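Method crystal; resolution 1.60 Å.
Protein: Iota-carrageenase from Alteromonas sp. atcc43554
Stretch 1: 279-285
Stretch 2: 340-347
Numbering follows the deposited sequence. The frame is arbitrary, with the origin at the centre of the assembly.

Stretch 1 (279-285) SGFVELF
Stretch 2 (340-347) EYGIEPGS

The two stretches run roughly antiparallel, with end-to-end directions 155° apart, and bury 396 Å² between them. No hydrogen bond crosses the contact; it is held by packing. The register is set by G280 CA to G346 CA at 4.4 Å and F281 CA to P345 CA at 4.2 Å. It then opens to 8.6 Å between L284 CA and Y341 CA, leaving room for side chains.

Stretch 1 is extended, from phi/psi -77/156 at G280 to -104/137 at L284, with strand at E283 and L284. V282 (chi1 -139°) and L284 (m, t) point toward stretch 2; F281 (p) and E283 point away. In stretch 2, G342 leaves a helix with positive phi (77/-7). The chain is then extended from I343 (-84/162) to G346 (-66/171).

The backbones meet where G280 CA lies 3.5 Å from G346 O in a CA-H...O contact, 163° at the hydrogen. A CB on G280 would clash with that oxygen.

Apolar packing brings V282 CG2 to 3.6 Å from P345 CD. I343 (p, t) reaches L284 CD2 with CD1 at 3.9 Å. V282 CG1 to I343 CD1, 2.7 Å, is too close in the model.

A CH-pi contact places L284 CD2 over one face of the Y341 ring (m, chi2 80°), 3.3 Å from its centroid and 6° off the normal.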

# COMPACT_ATOMS: atom_id res chain seq x y z
N SER A 279 9.17 14.18 2.64
CA SER A 279 9.14 15.42 1.89
C SER A 279 8.92 15.12 0.41
O SER A 279 9.33 14.06 -0.09
CB SER A 279 10.45 16.18 2.06
OG SER A 279 10.49 17.33 1.23
N GLY A 280 8.25 16.02 -0.28
CA GLY A 280 8.07 15.84 -1.71
C GLY A 280 9.42 16.23 -2.26
O GLY A 280 10.16 16.97 -1.60
N PHE A 281 9.77 15.74 -3.44
CA PHE A 281 11.06 16.09 -4.02
C PHE A 281 11.01 16.04 -5.53
O PHE A 281 10.09 15.47 -6.12
CB PHE A 281 12.16 15.16 -3.51
CG PHE A 281 11.93 13.72 -3.84
CD1 PHE A 281 11.07 12.94 -3.07
CD2 PHE A 281 12.58 13.13 -4.92
CE1 PHE A 281 10.86 11.60 -3.37
CE2 PHE A 281 12.37 11.78 -5.24
CZ PHE A 281 11.51 11.02 -4.46
N VAL A 282 12.00 16.66 -6.16
CA VAL A 282 12.07 16.69 -7.61
C VAL A 282 13.28 15.90 -8.10
O VAL A 282 14.31 15.85 -7.43
CB VAL A 282 12.17 18.13 -8.13
CG1 VAL A 282 11.29 18.28 -9.34
CG2 VAL A 282 11.74 19.12 -7.05
N GLU A 283 13.14 15.30 -9.27
CA GLU A 283 14.20 14.49 -9.85
C GLU A 283 14.44 14.86 -11.31
O GLU A 283 13.51 14.92 -12.11
CB GLU A 283 13.82 13.02 -9.75
CG GLU A 283 14.93 12.11 -9.26
CD GLU A 283 14.47 10.67 -9.14
OE1 GLU A 283 14.18 10.04 -10.18
OE2 GLU A 283 14.38 10.16 -8.00
N LEU A 284 15.70 15.10 -11.66
CA LEU A 284 16.07 15.45 -13.03
C LEU A 284 16.71 14.24 -13.71
O LEU A 284 17.53 13.55 -13.11
CB LEU A 284 17.04 16.63 -13.05
CG LEU A 284 16.54 17.94 -12.43
CD1 LEU A 284 17.62 19.00 -12.55
CD2 LEU A 284 15.27 18.39 -13.13
N PHE A 285 16.32 13.99 -14.96
CA PHE A 285 16.85 12.87 -15.72
C PHE A 285 17.76 13.34 -16.85
O PHE A 285 17.56 14.42 -17.40
CB PHE A 285 15.69 12.03 -16.27
CG PHE A 285 14.91 11.29 -15.21
CD1 PHE A 285 14.53 11.93 -14.03
CD2 PHE A 285 14.55 9.96 -15.40
CE1 PHE A 285 13.81 11.25 -13.05
CE2 PHE A 285 13.84 9.27 -14.42
CZ PHE A 285 13.47 9.92 -13.24
N GLU A 340 13.12 26.37 -14.49
CA GLU A 340 13.76 25.66 -15.60
C GLU A 340 12.99 24.46 -16.13
O GLU A 340 12.83 24.31 -17.35
CB GLU A 340 15.16 25.22 -15.18
N TYR A 341 12.51 23.60 -15.24
CA TYR A 341 11.77 22.42 -15.66
C TYR A 341 10.26 22.51 -15.42
O TYR A 341 9.50 21.70 -15.94
CB TYR A 341 12.30 21.17 -14.95
CG TYR A 341 13.69 20.76 -15.38
CD1 TYR A 341 14.82 21.39 -14.87
CD2 TYR A 341 13.87 19.73 -16.30
CE1 TYR A 341 16.11 21.01 -15.26
CE2 TYR A 341 15.15 19.34 -16.70
CZ TYR A 341 16.26 19.98 -16.18
OH TYR A 341 17.52 19.59 -16.57
N GLY A 342 9.84 23.51 -14.65
CA GLY A 342 8.42 23.66 -14.37
C GLY A 342 7.95 22.65 -13.33
O GLY A 342 6.80 22.70 -12.87
N ILE A 343 8.82 21.71 -12.97
CA ILE A 343 8.47 20.72 -11.93
C ILE A 343 8.71 21.32 -10.54
O ILE A 343 9.43 22.32 -10.39
CB ILE A 343 9.28 19.43 -12.04
CG1 ILE A 343 10.79 19.63 -11.94
CG2 ILE A 343 9.05 18.68 -13.34
CD1 ILE A 343 11.57 18.31 -11.98
N GLU A 344 8.09 20.68 -9.56
CA GLU A 344 8.20 21.09 -8.16
C GLU A 344 7.89 19.94 -7.22
O GLU A 344 7.20 18.99 -7.59
CB GLU A 344 7.28 22.28 -7.88
CG GLU A 344 5.87 21.87 -7.45
CD GLU A 344 5.08 23.05 -6.89
OE1 GLU A 344 5.13 23.30 -5.63
OE2 GLU A 344 4.39 23.79 -7.68
N PRO A 345 8.41 19.99 -5.98
CA PRO A 345 8.14 18.91 -5.03
C PRO A 345 6.66 18.63 -4.83
O PRO A 345 5.84 19.55 -4.75
CB PRO A 345 8.83 19.39 -3.75
CG PRO A 345 8.88 20.88 -3.91
CD PRO A 345 9.21 21.05 -5.36
N GLY A 346 6.32 17.35 -4.76
CA GLY A 346 4.94 16.96 -4.56
C GLY A 346 4.45 17.39 -3.20
O GLY A 346 5.22 17.83 -2.35
N SER A 347 3.15 17.24 -2.98
CA SER A 347 2.56 17.64 -1.71
C SER A 347 1.20 17.00 -1.53
O SER A 347 0.73 16.24 -2.37
CB SER A 347 2.41 19.16 -1.67
OG SER A 347 1.55 19.60 -2.71